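Local coordinates for alginate lyase (Paenibacillus sp. FPU-7, PDB 6KFN), which probably depolymerises the polysaccharide alginate by beta-elimination, as a polysaccharide lyase built on a right-handed parallel beta-helix, at residues A[16-21]-A[37-42]; A[156-161]-A[245-250]; A[198-203]-A[212-217]; A[229-232]-A[236-239]. One frame throughout, in Å; residues are numbered along the deposited sequence. Where two conformers were deposited one is given.

Contact 1: residues A[16-21]-A[37-42]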
loop_
_atom_site.group_PDB
_atom_site.type_symbol
_atom_site.label_atom_id
_atom_site.label_comp_id
_atom_site.label_asym_id
_atom_site.label_seq_id
_atom_site.Cartn_x
_atom_site.Cartn_y
_atom_site.Cartn_z
ATOM N N SER A 16 -19.448 0.569 -17.985
ATOM C CA SER A 16 -19.600 1.474 -19.123
ATOM C C SER A 16 -18.941 2.812 -18.837
ATOM O O SER A 16 -18.302 3.391 -19.713
ATOM C CB SER A 16 -21.095 1.671 -19.429
ATOM O OG SER A 16 -21.744 0.480 -19.839
ATOM N N ALA A 17 -19.119 3.325 -17.615
ATOM C CA ALA A 17 -18.547 4.617 -17.254
ATOM C C ALA A 17 -17.025 4.564 -17.315
ATOM O O ALA A 17 -16.385 5.531 -17.751
ATOM C CB ALA A 17 -18.997 5.044 -15.857
ATOM N N LEU A 18 -16.436 3.458 -16.887
ATOM C CA LEU A 18 -14.985 3.316 -16.980
ATOM C C LEU A 18 -14.539 3.224 -18.440
ATOM O O LEU A 18 -13.574 3.887 -18.839
ATOM C CB LEU A 18 -14.504 2.126 -16.166
ATOM C CG LEU A 18 -14.688 2.295 -14.658
ATOM C CD1 LEU A 18 -14.349 0.986 -13.943
ATOM C CD2 LEU A 18 -13.824 3.431 -14.118
ATOM N N LYS A 19 -15.236 2.436 -19.252
ATOM C CA LYS A 19 -14.852 2.267 -20.655
ATOM C C LYS A 19 -14.878 3.612 -21.379
ATOM O O LYS A 19 -14.029 3.886 -22.222
ATOM C CB LYS A 19 -15.769 1.248 -21.337
ATOM C CG LYS A 19 -15.455 0.994 -22.799
ATOM C CD LYS A 19 -16.371 -0.100 -23.373
ATOM C CE LYS A 19 -16.383 -0.134 -24.900
ATOM N NZ LYS A 19 -16.979 -1.408 -25.382
ATOM N N ASN A 20 -15.839 4.455 -21.043
ATOM C CA ASN A 20 -16.062 5.752 -21.675
ATOM C C ASN A 20 -15.514 6.901 -20.854
ATOM O O ASN A 20 -15.904 8.054 -21.061
ATOM C CB ASN A 20 -17.577 5.927 -21.931
ATOM C CG ASN A 20 -17.960 7.215 -22.629
ATOM O OD1 ASN A 20 -18.807 7.976 -22.124
ATOM N ND2 ASN A 20 -17.461 7.410 -23.845
ATOM N N ALA A 21 -14.588 6.639 -19.929
ATOM C CA ALA A 21 -14.121 7.678 -19.035
ATOM C C ALA A 21 -13.346 8.740 -19.798
ATOM O O ALA A 21 -12.534 8.429 -20.679
ATOM C CB ALA A 21 -13.238 7.085 -17.946
ATOM N N GLY A 37 -17.167 -7.126 -10.107
ATOM C CA GLY A 37 -16.480 -7.098 -11.361
ATOM C C GLY A 37 -14.985 -7.025 -11.116
ATOM O O GLY A 37 -14.507 -6.924 -9.978
ATOM N N SER A 38 -14.291 -7.007 -12.254
ATOM C CA SER A 38 -12.862 -6.730 -12.311
ATOM C C SER A 38 -12.725 -5.396 -13.047
ATOM O O SER A 38 -12.649 -5.352 -14.267
ATOM C CB SER A 38 -12.109 -7.852 -13.000
ATOM O OG SER A 38 -12.467 -9.102 -12.434
ATOM N N PHE A 39 -12.819 -4.301 -12.331
ATOM C CA PHE A 39 -12.998 -2.989 -12.980
ATOM C C PHE A 39 -11.660 -2.397 -13.406
ATOM O O PHE A 39 -10.669 -2.529 -12.701
ATOM C CB PHE A 39 -13.701 -2.091 -11.979
ATOM C CG PHE A 39 -15.090 -2.588 -11.671
ATOM C CD1 PHE A 39 -16.070 -2.588 -12.648
ATOM C CD2 PHE A 39 -15.396 -3.065 -10.411
ATOM C CE1 PHE A 39 -17.332 -3.115 -12.380
ATOM C CE2 PHE A 39 -16.642 -3.601 -10.127
ATOM C CZ PHE A 39 -17.598 -3.610 -11.123
ATOM N N LYS A 40 -11.652 -1.755 -14.584
ATOM C CA LYS A 40 -10.449 -1.277 -15.256
ATOM C C LYS A 40 -10.516 0.224 -15.511
ATOM O O LYS A 40 -11.349 0.689 -16.283
ATOM C CB LYS A 40 -10.237 -2.030 -16.570
ATOM C CG LYS A 40 -10.040 -3.545 -16.414
ATOM C CD LYS A 40 -10.150 -4.265 -17.755
ATOM C CE LYS A 40 -10.152 -5.773 -17.577
ATOM N NZ LYS A 40 -11.288 -6.233 -16.704
ATOM N N ALA A 41 -9.641 0.960 -14.845
ATOM C CA ALA A 41 -9.518 2.406 -14.990
ATOM C C ALA A 41 -8.321 2.673 -15.923
ATOM O O ALA A 41 -7.182 2.681 -15.478
ATOM C CB ALA A 41 -9.345 3.053 -13.622
ATOM N N GLU A 42 -8.616 2.806 -17.225
ATOM C CA GLU A 42 -7.598 2.809 -18.282
ATOM C C GLU A 42 -7.285 4.199 -18.836
ATOM O O GLU A 42 -6.154 4.453 -19.245
ATOM C CB GLU A 42 -8.011 1.903 -19.453
ATOM C CG GLU A 42 -8.136 0.449 -19.108
ATOM C CD GLU A 42 -8.536 -0.484 -20.241
ATOM O OE1 GLU A 42 -9.030 -0.022 -21.288
ATOM O OE2 GLU A 42 -8.370 -1.693 -20.079
HETATM O O HOH W 1 -10.864 3.805 -18.668
#
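Leu-18 and Phe-39 make a small apolar contact at the N-terminal end of the right-handed beta-helix, where helix 11-19 lies against strand 39-41, an outermost strand of its parallel sheet. Leu-18 carries the helix side. Its CB rests 3.5 Å from Lys-40 O, and its CD1 methyl reaches 3.7 Å from Phe-39 CB, touching the root of that side chain more closely than its ring. The two side chains meet at about a right angle. With CG set anti to its own carbonyl carbon (chi1 -67°), Leu-18 sends its branched end out from the helix toward the strand. A leucine suits this buried place, since it covers the strand backbone with carbon and brings no polar group needing a partner.

Gly-37 suits its place because a CB there would run into Phe-39 CZ; Gly-37 C lies 3.9 Å above one face of the Phe-39 ring, offset toward the rim. The polar link between the segments runs through a water, which donates to Leu-18 O at 2.7 Å and accepts from Glu-42 N at 2.9 Å. It adds a second donor to Leu-18 O, which also accepts from Ala-21 N. Lys-40 is exposed and its chain curls back, so that Lys-40 NZ donates to Ser-38 O at 2.9 Å, a bond within the strand segment.

Phe-39 also packs on Ala-11 and Leu-14 of the same helix and on Leu-75 of strand 73-77, which pairs with strand 39-41, while Leu-18 and Ala-41 share Trp-82 of strand 82-85.

Contact 2: residues A[156-161]-A[245-250]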
loop_
_atom_site.group_PDB
_atom_site.type_symbol
_atom_site.label_atom_id
_atom_site.label_comp_id
_atom_site.label_asym_id
_atom_site.label_seq_id
_atom_site.Cartn_x
_atom_site.Cartn_y
_atom_site.Cartn_z
ATOM N N GLY A 156 13.653 -10.215 -9.726
ATOM C CA GLY A 156 13.360 -11.230 -10.723
ATOM C C GLY A 156 12.323 -10.809 -11.746
ATOM O O GLY A 156 12.170 -11.501 -12.763
ATOM N N LYS A 157 11.599 -9.724 -11.484
ATOM C CA LYS A 157 10.594 -9.193 -12.393
ATOM C C LYS A 157 11.010 -7.869 -13.030
ATOM O O LYS A 157 10.212 -7.319 -13.800
ATOM C CB LYS A 157 9.266 -8.998 -11.654
ATOM C CG LYS A 157 8.639 -10.326 -11.264
ATOM C CD LYS A 157 8.122 -11.106 -12.472
ATOM C CE LYS A 157 7.532 -12.479 -12.048
ATOM N NZ LYS A 157 6.439 -12.243 -11.105
ATOM N N TRP A 158 12.237 -7.377 -12.806
ATOM C CA TRP A 158 12.610 -6.104 -13.427
ATOM C C TRP A 158 12.623 -6.174 -14.954
ATOM O O TRP A 158 12.431 -5.139 -15.600
ATOM C CB TRP A 158 13.994 -5.656 -12.956
ATOM C CG TRP A 158 14.035 -5.179 -11.542
ATOM C CD1 TRP A 158 13.047 -5.176 -10.593
ATOM C CD2 TRP A 158 15.191 -4.595 -10.913
ATOM N NE1 TRP A 158 13.520 -4.615 -9.417
ATOM C CE2 TRP A 158 14.837 -4.248 -9.586
ATOM C CE3 TRP A 158 16.497 -4.301 -11.346
ATOM C CZ2 TRP A 158 15.724 -3.624 -8.727
ATOM C CZ3 TRP A 158 17.373 -3.686 -10.494
ATOM C CH2 TRP A 158 17.001 -3.352 -9.182
ATOM N N ALA A 159 12.859 -7.351 -15.536
ATOM C CA ALA A 159 12.785 -7.497 -16.989
ATOM C C ALA A 159 11.357 -7.489 -17.503
ATOM O O ALA A 159 11.149 -7.377 -18.716
ATOM C CB ALA A 159 13.492 -8.776 -17.417
ATOM N N THR A 160 10.370 -7.646 -16.627
ATOM C CA THR A 160 8.964 -7.721 -16.971
ATOM C C THR A 160 8.230 -6.415 -16.706
ATOM O O THR A 160 7.421 -5.970 -17.515
ATOM C CB THR A 160 8.301 -8.872 -16.173
ATOM O OG1 THR A 160 8.974 -10.119 -16.500
ATOM C CG2 THR A 160 6.838 -9.030 -16.467
ATOM N N TYR A 161 8.463 -5.816 -15.551
ATOM C CA TYR A 161 7.798 -4.598 -15.090
ATOM C C TYR A 161 8.868 -3.549 -14.777
ATOM O O TYR A 161 9.899 -3.866 -14.186
ATOM C CB TYR A 161 6.970 -4.848 -13.840
ATOM C CG TYR A 161 5.863 -5.854 -14.023
ATOM C CD1 TYR A 161 4.862 -5.672 -14.963
ATOM C CD2 TYR A 161 5.825 -6.992 -13.266
ATOM C CE1 TYR A 161 3.848 -6.596 -15.148
ATOM C CE2 TYR A 161 4.808 -7.946 -13.407
ATOM C CZ TYR A 161 3.836 -7.739 -14.374
ATOM O OH TYR A 161 2.816 -8.661 -14.571
ATOM N N VAL A 245 19.446 -5.352 1.204
ATOM C CA VAL A 245 20.055 -5.148 -0.103
ATOM C C VAL A 245 19.818 -6.383 -0.970
ATOM O O VAL A 245 20.459 -7.420 -0.775
ATOM C CB VAL A 245 21.561 -4.869 0.048
ATOM C CG1 VAL A 245 22.165 -4.576 -1.316
ATOM C CG2 VAL A 245 21.809 -3.705 0.991
ATOM N N GLN A 246 18.927 -6.267 -1.946
ATOM C CA GLN A 246 18.670 -7.331 -2.895
ATOM C C GLN A 246 19.520 -7.242 -4.139
ATOM O O GLN A 246 19.730 -8.262 -4.825
ATOM C CB GLN A 246 17.196 -7.305 -3.304
ATOM C CG GLN A 246 16.242 -7.524 -2.174
ATOM C CD GLN A 246 16.603 -8.679 -1.233
ATOM O OE1 GLN A 246 17.159 -8.484 -0.137
ATOM N NE2 GLN A 246 16.339 -9.878 -1.702
ATOM N N VAL A 247 19.958 -6.026 -4.472
ATOM C CA VAL A 247 20.788 -5.688 -5.614
ATOM C C VAL A 247 21.738 -4.629 -5.097
ATOM O O VAL A 247 21.305 -3.733 -4.357
ATOM C CB VAL A 247 19.919 -5.115 -6.781
ATOM C CG1 VAL A 247 20.817 -4.659 -7.924
ATOM C CG2 VAL A 247 18.905 -6.117 -7.233
ATOM N N ALA A 248 23.038 -4.737 -5.412
ATOM C CA ALA A 248 23.998 -3.780 -4.868
ATOM C C ALA A 248 23.554 -2.335 -5.126
ATOM O O ALA A 248 23.061 -1.994 -6.219
ATOM C CB ALA A 248 25.381 -4.013 -5.450
ATOM N N GLY A 249 23.753 -1.485 -4.122
ATOM C CA GLY A 249 23.396 -0.094 -4.226
ATOM C C GLY A 249 21.936 0.211 -3.982
ATOM O O GLY A 249 21.548 1.376 -4.075
ATOM N N TRP A 250 21.138 -0.819 -3.677
ATOM C CA TRP A 250 19.755 -0.657 -3.245
ATOM C C TRP A 250 19.678 -0.931 -1.745
ATOM O O TRP A 250 20.650 -1.319 -1.106
ATOM C CB TRP A 250 18.815 -1.530 -4.107
ATOM C CG TRP A 250 18.785 -1.045 -5.521
ATOM C CD1 TRP A 250 19.579 -1.469 -6.564
ATOM C CD2 TRP A 250 18.010 0.042 -6.039
ATOM N NE1 TRP A 250 19.312 -0.737 -7.695
ATOM C CE2 TRP A 250 18.364 0.197 -7.396
ATOM C CE3 TRP A 250 17.078 0.920 -5.483
ATOM C CZ2 TRP A 250 17.812 1.214 -8.193
ATOM C CZ3 TRP A 250 16.523 1.907 -6.269
ATOM C CH2 TRP A 250 16.901 2.056 -7.616
#
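Trp-158 and Trp-250 meet edge to face, the edge of the Trp-158 indole directed at the flat side of the other. The six-membered ring of Trp-158 and the five-membered ring of Trp-250 have centroids 5.5 Å apart and planes at 74°, a T-shaped pair. One atom does the touching: Trp-158 CH2 stands above the Trp-250 face, displaced toward the rim, 3.8 Å from Trp-250 NE1 and 4.1 Å from Trp-250 CD1. The same CH2 lies 3.9 Å from Val-247 CG2. Val-247 and Trp-158 approach from opposite directions, and the valine methyl comes at the indole obliquely.

The turn of the second segment sets up this double contact. Residues Val-247 to Trp-250 form a type II beta turn closed by Trp-250 N donating to Val-247 O at 3.0 Å, which brings the two side chains next to each other. Gly-249 takes the positive phi (81°) of the turn's third position, where a residue without a side chain sits easily. Trp-250 holds its indole across its own CA-CB bond (chi2 92°), presenting a face to the incoming edge. Tryptophan suits the partly exposed Trp-158 position because its long ring spans between two loops while its NE1 still donates, to Ser-153 O, with a weak second bond to Glu-188 O.

The contact joins surface loops of separate coils of the beta-helix: one runs between strands 149-151 and 169-171, the other between strands 241-243 and 254-257, and Asn-220, from an intervening loop, packs on Trp-250.

Contact 3: residues A[198-203]-A[212-217]. With NA (sodium ion), chain C.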
loop_
_atom_site.group_PDB
_atom_site.type_symbol
_atom_site.label_atom_id
_atom_site.label_comp_id
_atom_site.label_asym_id
_atom_site.label_seq_id
_atom_site.Cartn_x
_atom_site.Cartn_y
_atom_site.Cartn_z
ATOM N N SER A 198 1.171 7.079 9.806
ATOM C CA SER A 198 0.401 5.862 9.652
ATOM C C SER A 198 0.465 5.023 10.938
ATOM O O SER A 198 1.271 5.278 11.826
ATOM C CB SER A 198 0.874 5.099 8.416
ATOM O OG SER A 198 0.565 5.857 7.232
ATOM N N VAL A 199 -0.431 4.032 11.011
ATOM C CA VAL A 199 -0.570 3.196 12.193
ATOM C C VAL A 199 -0.579 1.744 11.746
ATOM O O VAL A 199 -1.380 1.359 10.885
ATOM C CB VAL A 199 -1.836 3.520 13.001
ATOM C CG1 VAL A 199 -1.915 2.605 14.242
ATOM C CG2 VAL A 199 -1.846 4.980 13.405
ATOM N N PHE A 200 0.295 0.943 12.352
ATOM C CA PHE A 200 0.486 -0.460 12.003
ATOM C C PHE A 200 -0.007 -1.332 13.153
ATOM O O PHE A 200 0.571 -1.327 14.238
ATOM C CB PHE A 200 1.960 -0.738 11.731
ATOM C CG PHE A 200 2.596 0.257 10.793
ATOM C CD1 PHE A 200 1.975 0.626 9.595
ATOM C CD2 PHE A 200 3.788 0.881 11.128
ATOM C CE1 PHE A 200 2.544 1.603 8.777
ATOM C CE2 PHE A 200 4.368 1.832 10.298
ATOM C CZ PHE A 200 3.745 2.206 9.126
ATOM N N ASN A 201 -1.072 -2.098 12.903
ATOM C CA ASN A 201 -1.579 -3.088 13.857
ATOM C C ASN A 201 -1.004 -4.426 13.432
ATOM O O ASN A 201 -1.461 -5.050 12.473
ATOM C CB ASN A 201 -3.103 -3.103 13.853
ATOM C CG ASN A 201 -3.667 -4.137 14.809
ATOM O OD1 ASN A 201 -2.946 -5.053 15.231
ATOM N ND2 ASN A 201 -4.927 -4.013 15.120
ATOM N N GLY A 202 0.058 -4.845 14.115
ATOM C CA GLY A 202 0.806 -6.027 13.736
ATOM C C GLY A 202 0.130 -7.362 13.957
ATOM O O GLY A 202 0.660 -8.381 13.501
ATOM N N THR A 203 -1.009 -7.382 14.649
ATOM C CA THR A 203 -1.724 -8.645 14.805
ATOM C C THR A 203 -2.010 -9.226 13.422
ATOM O O THR A 203 -2.516 -8.515 12.551
ATOM C CB THR A 203 -3.003 -8.403 15.608
ATOM O OG1 THR A 203 -2.643 -7.858 16.879
ATOM C CG2 THR A 203 -3.820 -9.678 15.756
ATOM N N ASP A 212 8.279 -10.442 8.470
ATOM C CA ASP A 212 8.447 -10.507 9.924
ATOM C C ASP A 212 8.739 -9.123 10.508
ATOM O O ASP A 212 9.297 -9.005 11.602
ATOM C CB ASP A 212 9.487 -11.547 10.316
ATOM C CG ASP A 212 10.880 -11.272 9.791
ATOM O OD1 ASP A 212 11.142 -10.223 9.194
ATOM O OD2 ASP A 212 11.722 -12.195 9.959
ATOM N N SER A 213 8.291 -8.082 9.816
ATOM C CA SER A 213 8.421 -6.711 10.281
ATOM C C SER A 213 7.235 -5.913 9.735
ATOM O O SER A 213 6.558 -6.347 8.799
ATOM C CB SER A 213 9.742 -6.080 9.834
ATOM O OG SER A 213 9.823 -6.030 8.408
ATOM N N PHE A 214 6.984 -4.730 10.311
ATOM C CA PHE A 214 5.952 -3.856 9.754
ATOM C C PHE A 214 6.279 -3.417 8.329
ATOM O O PHE A 214 5.411 -3.367 7.463
ATOM C CB PHE A 214 5.728 -2.602 10.605
ATOM C CG PHE A 214 5.416 -2.822 12.066
ATOM C CD1 PHE A 214 4.305 -3.562 12.488
ATOM C CD2 PHE A 214 6.222 -2.245 13.032
ATOM C CE1 PHE A 214 4.051 -3.719 13.846
ATOM C CE2 PHE A 214 5.951 -2.397 14.371
ATOM C CZ PHE A 214 4.863 -3.130 14.785
ATOM N N ILE A 215 7.541 -3.003 8.145
ATOM C CA ILE A 215 8.013 -2.498 6.871
ATOM C C ILE A 215 9.336 -3.193 6.565
ATOM O O ILE A 215 10.178 -3.368 7.455
ATOM C CB ILE A 215 8.238 -0.956 6.881
ATOM C CG1 ILE A 215 6.964 -0.246 7.358
ATOM C CG2 ILE A 215 8.671 -0.483 5.494
ATOM C CD1 ILE A 215 7.081 1.268 7.419
ATOM N N ASP A 216 9.526 -3.571 5.307
ATOM C CA ASP A 216 10.835 -3.957 4.781
ATOM C C ASP A 216 11.169 -2.971 3.672
ATOM O O ASP A 216 10.374 -2.788 2.757
ATOM C CB ASP A 216 10.864 -5.384 4.263
ATOM C CG ASP A 216 12.265 -5.925 4.011
ATOM O OD1 ASP A 216 13.246 -5.269 4.443
ATOM O OD2 ASP A 216 12.342 -7.019 3.408
ATOM N N VAL A 217 12.338 -2.343 3.792
ATOM C CA VAL A 217 12.793 -1.318 2.849
ATOM C C VAL A 217 13.916 -1.907 2.015
ATOM O O VAL A 217 15.016 -2.140 2.526
ATOM C CB VAL A 217 13.278 -0.048 3.537
ATOM C CG1 VAL A 217 13.678 0.976 2.486
ATOM C CG2 VAL A 217 12.229 0.506 4.485
HETATM NA NA NA C . 11.817 -9.770 6.926
HETATM O O HOH W 2 9.877 -8.416 6.850
HETATM O O HOH W 3 12.236 -9.458 4.613
HETATM O O HOH W 4 13.743 -11.131 7.030
#
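Phe-200, Phe-214 and Ile-215 belong to the apolar interior of the right-handed beta-helix, where strands 199-201 and 215-217 of different faces enclose the core. The phenylalanine rings, their planes 30° apart, are slid so that they barely overlap. Phe-200 CB instead makes an off-centre CH-pi contact, 3.7 Å from Phe-214 CD1. Farther along, Phe-200 CZ meets Ile-215 CD1 at 3.9 Å. Gly-202 leaves room for the edge of the Phe-214 ring, its CA in the ring plane and 4.0 Å from Phe-214 CE1.

Beyond this apolar layer the second segment reaches a sodium ion. Asp-212 OD1 binds it at 2.4 Å, with three waters, Tyr-210 O and Gln-242 OE1 as the other ligands. One of the waters donates to Ser-213 OG at 2.9 Å, and another to Asp-216 OD2 at 2.7 Å, so both side chains act as a second shell. Asp-216 OD2 also forms a salt bridge with Lys-218. Ser-213 OG in turn donates to Ile-215 O at 2.8 Å.

Phe-241 of strand 241-243 packs on both Phe-200 and Ile-215, and Ile-184 of strand 184-186 touches Phe-200 as well.

Contact 4: residues A[229-232]-A[236-239]; sequences GYRN and NIVD
Arg-231 and Ile-237 hold together a turn of the beta-helix, the connection that leaves strand 223-230 and bends toward strand 241-243. The central bond runs from Arg-231 NE to Ile-237 O, 2.9 Å long and almost straight at 176°. The acceptor lies at the edge of the guanidinium, only 7° out of its plane, while the donor is tilted somewhat from the carbonyl plane. Using NE leaves the outer nitrogens to point elsewhere, and NH1 forms a salt bridge with Asp-264.

The aliphatic part of the arginine does a second job. Extended from CG to NE, with CG anti to the backbone N (chi1 179°), it slides past the isoleucine in the opposite direction. Arg-231 CG comes within 4.0 Å of Ile-237 CB, Arg-231 CD lies 4.1 Å from Ile-237 CG2, and Ile-237 CD1 stands 4.0 Å from Arg-231 O. An arginine suits this buried position because its methylenes pack on a branched side chain while its charged end finds polar partners.

In a parallel beta-helix each coil stacks on the next. Here Arg-231 is hydrogen-bonded through its backbone to Tyr-262 of strand 260-262, the following coil, and Asp-264 lies just beyond that strand. The chain turns at Asn-232, whose positive phi is one that asparagine adopts readily. On the other side of the turn Ile-237 also packs on Ile-205 and Phe-214, and Asp-239, buried, accepts from Tyr-269 N through OD1 and from Gln-242 NE2 and Asn-272 ND2 through OD2.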
loop_
_atom_site.group_PDB
_atom_site.type_symbol
_atom_site.label_atom_id
_atom_site.label_comp_id
_atom_site.label_asym_id
_atom_site.label_seq_id
_atom_site.Cartn_x
_atom_site.Cartn_y
_atom_site.Cartn_z
ATOM N N GLY A 229 3.739 1.900 15.410
ATOM C CA GLY A 229 3.592 0.466 15.202
ATOM C C GLY A 229 3.337 -0.287 16.493
ATOM O O GLY A 229 4.013 -0.057 17.494
ATOM N N TYR A 230 2.356 -1.193 16.429
ATOM C CA TYR A 230 1.967 -2.028 17.560
ATOM C C TYR A 230 2.259 -3.482 17.225
ATOM O O TYR A 230 1.591 -4.084 16.371
ATOM C CB TYR A 230 0.459 -1.875 17.845
ATOM C CG TYR A 230 0.045 -0.495 18.236
ATOM C CD1 TYR A 230 0.285 -0.015 19.507
ATOM C CD2 TYR A 230 -0.618 0.346 17.361
ATOM C CE1 TYR A 230 -0.114 1.244 19.901
ATOM C CE2 TYR A 230 -1.052 1.601 17.737
ATOM C CZ TYR A 230 -0.806 2.051 19.031
ATOM O OH TYR A 230 -1.196 3.297 19.456
ATOM N N ARG A 231 3.224 -4.080 17.903
ATOM C CA ARG A 231 3.500 -5.509 17.710
ATOM C C ARG A 231 2.390 -6.391 18.302
ATOM O O ARG A 231 2.142 -7.485 17.814
ATOM C CB ARG A 231 4.866 -5.831 18.294
ATOM C CG ARG A 231 5.284 -7.293 18.186
ATOM C CD ARG A 231 6.758 -7.415 18.561
ATOM N NE ARG A 231 7.265 -8.781 18.652
ATOM C CZ ARG A 231 7.134 -9.579 19.707
ATOM N NH1 ARG A 231 6.440 -9.202 20.754
ATOM N NH2 ARG A 231 7.732 -10.770 19.717
ATOM N N ASN A 232 1.752 -5.899 19.381
ATOM C CA ASN A 232 0.624 -6.595 19.995
ATOM C C ASN A 232 0.976 -8.027 20.412
ATOM O O ASN A 232 0.129 -8.926 20.373
ATOM C CB ASN A 232 -0.625 -6.553 19.136
ATOM C CG ASN A 232 -1.235 -5.183 19.065
ATOM O OD1 ASN A 232 -1.065 -4.329 19.931
ATOM N ND2 ASN A 232 -1.978 -4.957 17.980
ATOM N N ASN A 236 5.617 -13.478 15.577
ATOM C CA ASN A 236 6.088 -13.515 14.187
ATOM C C ASN A 236 6.790 -12.217 13.773
ATOM O O ASN A 236 7.447 -12.200 12.737
ATOM C CB ASN A 236 4.957 -13.848 13.233
ATOM C CG ASN A 236 4.408 -15.224 13.519
ATOM O OD1 ASN A 236 5.160 -16.188 13.501
ATOM N ND2 ASN A 236 3.130 -15.322 13.820
ATOM N N ILE A 237 6.591 -11.134 14.523
ATOM C CA ILE A 237 7.241 -9.852 14.232
ATOM C C ILE A 237 8.553 -9.836 15.000
ATOM O O ILE A 237 8.566 -9.838 16.238
ATOM C CB ILE A 237 6.334 -8.685 14.625
ATOM C CG1 ILE A 237 5.067 -8.704 13.780
ATOM C CG2 ILE A 237 7.097 -7.354 14.496
ATOM C CD1 ILE A 237 4.010 -7.696 14.231
ATOM N N VAL A 238 9.656 -9.853 14.262
ATOM C CA VAL A 238 11.002 -9.916 14.805
ATOM C C VAL A 238 11.643 -8.539 14.961
ATOM O O VAL A 238 12.474 -8.351 15.846
ATOM C CB VAL A 238 11.861 -10.848 13.921
ATOM C CG1 VAL A 238 13.334 -10.748 14.280
ATOM C CG2 VAL A 238 11.318 -12.267 14.036
ATOM N N ASP A 239 11.298 -7.584 14.101
ATOM C CA ASP A 239 11.805 -6.223 14.105
ATOM C C ASP A 239 10.649 -5.319 13.711
ATOM O O ASP A 239 9.760 -5.737 12.980
ATOM C CB ASP A 239 12.942 -6.017 13.100
ATOM C CG ASP A 239 14.172 -6.848 13.357
ATOM O OD1 ASP A 239 14.716 -6.774 14.481
ATOM O OD2 ASP A 239 14.599 -7.559 12.405
#

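How the contacts relate
Contacts 1, 3 and 4 are buried, whereas contact 2 lies at the surface. Contact 1, near the N-terminal end, and contact 3, farther along the solenoid, reach the same ten-stranded sheet on opposite sides of the chain's centre, and both rely on phenylalanine and aliphatic carbon. Contacts 3 and 4 are neighbours, with centres about 7 Å apart: strands 199-201 and 223-230 pair side by side, and Asp-212 O probably accepts from Val-238 N. Contact 4 adds a charged side chain gripping a backbone carbonyl. Contact 2 instead pairs indoles between loops, and along the chain its segments bracket contacts 3 and 4 without touching either.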